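Local coordinates for probable manganase-dependent inorganic pyrophosphatase (PDB 3L31), which probably hydrolyses inorganic pyrophosphate as a manganese-dependent family II enzyme and carries a regulatory region of CBS and DRTGG domains that binds the inhibitor AMP, at residues V194-D199 with Y217-E222; T74-I79 with K95-K100. All coordinates share one frame; numbering follows the deposited sequence.

Interaction 1: residues V194-D199 with Y217-E222. With AMP (adenosine monophosphate), chain C.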
# COMPACT_ATOMS: atom_id res chain seq x y z
N VAL A 194 14.35 18.03 -10.88
CA VAL A 194 14.24 19.48 -11.08
C VAL A 194 14.41 20.19 -9.71
O VAL A 194 13.54 20.15 -8.84
CB VAL A 194 12.93 19.84 -11.85
CG1 VAL A 194 12.82 21.35 -12.09
CG2 VAL A 194 12.86 19.08 -13.19
N ALA A 195 15.58 20.76 -9.51
CA ALA A 195 15.91 21.46 -8.28
C ALA A 195 15.97 22.98 -8.48
O ALA A 195 16.02 23.49 -9.58
CB ALA A 195 17.23 20.99 -7.78
N VAL A 196 15.99 23.71 -7.38
CA VAL A 196 15.97 25.17 -7.48
C VAL A 196 17.03 25.73 -6.54
O VAL A 196 17.24 25.16 -5.48
CB VAL A 196 14.54 25.68 -7.15
CG1 VAL A 196 14.57 26.97 -6.39
CG2 VAL A 196 13.76 25.85 -8.43
N SER A 197 17.73 26.78 -6.97
CA SER A 197 18.82 27.42 -6.16
C SER A 197 18.32 28.56 -5.29
O SER A 197 17.40 29.29 -5.65
CB SER A 197 19.95 27.98 -7.04
OG SER A 197 20.68 26.95 -7.67
N THR A 198 18.96 28.73 -4.15
CA THR A 198 18.60 29.83 -3.26
C THR A 198 18.63 31.17 -4.01
O THR A 198 17.85 32.08 -3.71
CB THR A 198 19.52 29.91 -2.03
OG1 THR A 198 20.88 29.61 -2.42
CG2 THR A 198 19.05 28.93 -0.97
N ASP A 199 19.48 31.26 -5.02
CA ASP A 199 19.70 32.53 -5.70
C ASP A 199 19.00 32.69 -7.05
O ASP A 199 19.19 33.69 -7.70
CB ASP A 199 21.19 32.78 -5.89
CG ASP A 199 21.98 32.77 -4.57
OD1 ASP A 199 21.82 31.82 -3.76
OD2 ASP A 199 22.76 33.72 -4.33
N TYR A 217 9.75 21.12 -5.30
CA TYR A 217 11.08 21.24 -5.87
C TYR A 217 12.08 21.51 -4.78
O TYR A 217 11.92 22.47 -4.01
CB TYR A 217 11.10 22.38 -6.90
CG TYR A 217 10.08 22.18 -8.00
CD1 TYR A 217 10.45 21.69 -9.26
CD2 TYR A 217 8.76 22.46 -7.78
CE1 TYR A 217 9.49 21.48 -10.27
CE2 TYR A 217 7.80 22.23 -8.77
CZ TYR A 217 8.19 21.77 -10.03
OH TYR A 217 7.22 21.56 -11.03
N PRO A 218 13.10 20.65 -4.67
CA PRO A 218 14.13 20.86 -3.68
C PRO A 218 14.91 22.10 -3.95
O PRO A 218 15.23 22.39 -5.10
CB PRO A 218 15.05 19.62 -3.84
CG PRO A 218 14.71 19.04 -5.14
CD PRO A 218 13.27 19.37 -5.38
N VAL A 219 15.22 22.79 -2.87
CA VAL A 219 15.97 24.05 -2.90
C VAL A 219 17.34 23.76 -2.44
O VAL A 219 17.48 23.18 -1.38
CB VAL A 219 15.36 25.09 -1.95
CG1 VAL A 219 16.34 26.21 -1.71
CG2 VAL A 219 14.07 25.63 -2.54
N ILE A 220 18.33 24.15 -3.23
CA ILE A 220 19.73 23.89 -2.90
C ILE A 220 20.52 25.18 -2.80
O ILE A 220 20.31 26.13 -3.57
CB ILE A 220 20.43 22.92 -3.90
CG1 ILE A 220 20.40 23.46 -5.33
CG2 ILE A 220 19.76 21.50 -3.88
CD1 ILE A 220 21.44 22.78 -6.25
N ASP A 221 21.42 25.24 -1.83
CA ASP A 221 22.13 26.47 -1.57
C ASP A 221 23.33 26.56 -2.51
O ASP A 221 23.54 25.69 -3.37
CB ASP A 221 22.49 26.65 -0.08
CG ASP A 221 23.60 25.70 0.40
OD1 ASP A 221 24.45 25.29 -0.41
OD2 ASP A 221 23.61 25.36 1.59
N GLU A 222 24.13 27.61 -2.35
CA GLU A 222 25.18 27.89 -3.34
C GLU A 222 26.35 26.92 -3.19
O GLU A 222 27.17 26.80 -4.08
CB GLU A 222 25.61 29.39 -3.32
CG GLU A 222 26.56 29.82 -2.19
CD GLU A 222 25.95 29.69 -0.80
OE1 GLU A 222 24.70 29.58 -0.69
OE2 GLU A 222 26.74 29.69 0.19
P AMP C . 4.68 14.23 -7.50
O1P AMP C . 4.17 15.38 -8.29
O2P AMP C . 5.47 14.73 -6.34
O3P AMP C . 3.61 13.21 -7.15
O5' AMP C . 5.81 13.43 -8.38
C5' AMP C . 5.52 12.69 -9.59
C4' AMP C . 6.72 11.81 -9.97
O4' AMP C . 7.87 12.64 -10.17
C3' AMP C . 7.15 10.90 -8.84
O3' AMP C . 7.85 9.76 -9.35
C2' AMP C . 8.14 11.73 -8.03
O2' AMP C . 9.11 10.92 -7.35
C1' AMP C . 8.84 12.53 -9.11
N9 AMP C . 9.23 13.90 -8.70
C8 AMP C . 8.65 14.57 -7.69
N7 AMP C . 9.18 15.80 -7.53
C5 AMP C . 10.15 15.90 -8.46
C6 AMP C . 11.11 16.95 -8.86
N6 AMP C . 11.10 18.11 -8.17
N1 AMP C . 11.97 16.71 -9.89
C2 AMP C . 11.93 15.53 -10.53
N3 AMP C . 11.07 14.52 -10.23
C4 AMP C . 10.16 14.66 -9.25
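Val196 pairs with Val219, and Ser197 with Ile220, as two parallel strands joined by three backbone hydrogen bonds. Val196 N donates to Pro218 O (2.7 Å) and Val196 O accepts from Ile220 N (2.7 Å). Thr198 N then reaches Ile220 O at 3.0 Å. Pro218, which has no N-H, can still serve the sheet through its carbonyl.

On the face of Val196 and Val219, CG1 of the first meets CG2 of the second at 4.1 Å; beta-branched valines suit an extended strand, here with Val205 of helix 202-210 against Val196. The Thr198 and Val219 side chains cross at about a right angle. Val194 holds CG1 anti to its backbone N (chi1 -179°), alongside the Tyr217 ring and 3.7 Å from its CD1; the ring's hydroxyl bonds to Thr212.

Val194 N donates almost straight (170°) to AMP N1 at 2.9 Å, and AMP N6 returns a longer bond to Val194 O, matching adenine's acceptor and donor. Others, including Lys36 of the second subunit, complete the site. Strand 196-197, helix 202-210 and strand 217-220 form the beta-alpha-beta unit of a CBS domain, with Val194, just before the first strand, and Tyr217 and Pro218, starting the other, lining the AMP pocket.

Interaction 2: residues T74-I79 with K95-K100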
# COMPACT_ATOMS: atom_id res chain seq x y z
N THR A 74 16.74 -4.58 1.40
CA THR A 74 16.11 -4.21 2.66
C THR A 74 16.92 -4.84 3.79
O THR A 74 17.32 -6.00 3.75
CB THR A 74 14.59 -4.65 2.74
OG1 THR A 74 13.85 -4.01 1.70
CG2 THR A 74 14.00 -4.23 4.07
N SER A 75 17.13 -4.05 4.82
CA SER A 75 17.93 -4.46 5.96
C SER A 75 17.02 -5.07 7.02
O SER A 75 15.83 -4.72 7.13
CB SER A 75 18.62 -3.25 6.58
OG SER A 75 17.66 -2.45 7.26
N LEU A 76 17.60 -5.97 7.79
CA LEU A 76 16.93 -6.58 8.92
C LEU A 76 16.35 -5.54 9.89
O LEU A 76 15.28 -5.77 10.44
CB LEU A 76 17.87 -7.55 9.67
CG LEU A 76 17.25 -8.35 10.82
CD1 LEU A 76 16.09 -9.14 10.23
CD2 LEU A 76 18.22 -9.29 11.55
N ASP A 77 17.04 -4.41 10.11
CA ASP A 77 16.53 -3.41 11.08
C ASP A 77 15.22 -2.84 10.60
O ASP A 77 14.37 -2.49 11.41
CB ASP A 77 17.50 -2.25 11.35
CG ASP A 77 18.72 -2.68 12.14
OD1 ASP A 77 18.58 -3.49 13.10
OD2 ASP A 77 19.83 -2.21 11.78
N ASN A 78 15.09 -2.73 9.28
CA ASN A 78 13.87 -2.17 8.68
C ASN A 78 12.67 -3.12 8.90
O ASN A 78 11.57 -2.70 9.20
CB ASN A 78 14.07 -1.82 7.20
CG ASN A 78 14.72 -0.40 6.98
OD1 ASN A 78 15.30 0.15 7.88
ND2 ASN A 78 14.53 0.17 5.82
N ILE A 79 12.94 -4.41 8.78
CA ILE A 79 11.95 -5.48 8.93
C ILE A 79 11.56 -5.55 10.40
O ILE A 79 10.37 -5.61 10.75
CB ILE A 79 12.48 -6.82 8.43
CG1 ILE A 79 12.77 -6.71 6.94
CG2 ILE A 79 11.48 -7.91 8.70
CD1 ILE A 79 13.35 -7.96 6.19
N LYS A 95 23.76 -9.69 4.80
CA LYS A 95 23.03 -8.41 4.81
C LYS A 95 21.72 -8.45 3.96
O LYS A 95 20.74 -7.74 4.27
CB LYS A 95 23.96 -7.25 4.40
CG LYS A 95 25.17 -7.04 5.36
CD LYS A 95 24.75 -7.25 6.86
CE LYS A 95 25.83 -6.80 7.88
NZ LYS A 95 27.16 -7.46 7.66
N VAL A 96 21.71 -9.34 2.96
CA VAL A 96 20.59 -9.45 2.01
C VAL A 96 19.82 -10.78 2.16
O VAL A 96 20.39 -11.81 2.46
CB VAL A 96 21.10 -9.16 0.57
CG1 VAL A 96 20.07 -9.49 -0.48
CG2 VAL A 96 21.46 -7.67 0.47
N PHE A 97 18.50 -10.68 2.07
CA PHE A 97 17.58 -11.85 2.06
C PHE A 97 17.21 -12.08 0.58
O PHE A 97 16.53 -11.26 -0.05
CB PHE A 97 16.36 -11.63 2.96
CG PHE A 97 16.73 -11.18 4.35
CD1 PHE A 97 17.25 -12.05 5.24
CD2 PHE A 97 16.64 -9.84 4.70
CE1 PHE A 97 17.67 -11.64 6.48
CE2 PHE A 97 17.06 -9.41 5.94
CZ PHE A 97 17.57 -10.31 6.83
N PRO A 98 17.70 -13.17 0.01
CA PRO A 98 17.72 -13.15 -1.48
C PRO A 98 16.50 -13.73 -2.13
O PRO A 98 16.41 -13.59 -3.32
CB PRO A 98 18.89 -14.06 -1.86
CG PRO A 98 19.20 -14.89 -0.67
CD PRO A 98 18.73 -14.02 0.60
N GLY A 99 15.61 -14.39 -1.38
CA GLY A 99 14.58 -15.25 -1.99
C GLY A 99 13.21 -14.61 -2.07
O GLY A 99 13.10 -13.39 -2.19
N LYS A 100 12.14 -15.40 -2.01
CA LYS A 100 10.80 -14.77 -1.94
C LYS A 100 10.11 -14.93 -0.58
O LYS A 100 10.45 -15.82 0.19
CB LYS A 100 9.91 -15.33 -3.03
CG LYS A 100 9.88 -16.88 -3.06
CD LYS A 100 8.65 -17.41 -3.88
CE LYS A 100 8.28 -18.89 -3.54
NZ LYS A 100 9.50 -19.75 -3.23
O HOH W 1 17.32 -7.54 1.84
O HOH W 2 20.37 -6.94 6.89
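The Phe97 ring packs on the start of helix 76-82, joining that helix to the loop between strands 86-89 and 101-103, and water bridges the backbones beside it. The aromatic ring is the main bridge, and no direct hydrogen bond links the two segments. Its CZ lies 3.9 Å from Leu76 CD1, the two side chains crossing at a slant, while Ile79 CD1 comes to 4.0 Å from Phe97 CE2, where the two side chains run antiparallel past one another. The ring edge faces Leu76 N, which lies in the ring plane. With chi1 at -51°, Phe97 CG stands anti to its own carbonyl carbon, and the ring extends toward the helix. A large flat side chain suits this buried place because it can touch two aliphatic residues about one helical turn apart.

The same side chains pack on the mixed five-stranded sheet of the DRTGG region: Leu140 of strand 140-143 touches both Phe97 and Ile79, and Ile165 of strand 163-166 also meets Ile79. Ser75 is the N-cap of helix 76-82, its OG accepting from Asn78 N at 3.3 Å; a short hydroxyl side chain can fold back to a backbone N-H of the first turn.

Water completes the polar side. One molecule accepts from Leu76 N (3.1 Å) and donates to Lys95 O (2.8 Å), serving a first-turn N-H and a loop carbonyl together. A second water, between Thr74 O and Phe97 N, makes only a doubtful bridge. The Thr74 hydroxyl has its partner in Ser72, while Lys95 leads its ammonium end away from the helix.

Interactions 1 and 2 hold different elements, and their nearest atoms are about 22 Å apart. Interaction 1 lies toward the periphery of the elongated chain, its centre about 26 Å from the centre of the chain, against about 10 Å for interaction 2; both are partly buried. The chemistry follows the setting. Paired strands in the CBS domain bind directly, backbone to backbone, and bury 506 Å², with peptide groups left at one end to meet a nucleotide. A helix start and an irregular loop beside the DRTGG sheet do not pair their peptide groups directly; with 178 Å² buried, they meet mainly through one aromatic ring, with water between backbones.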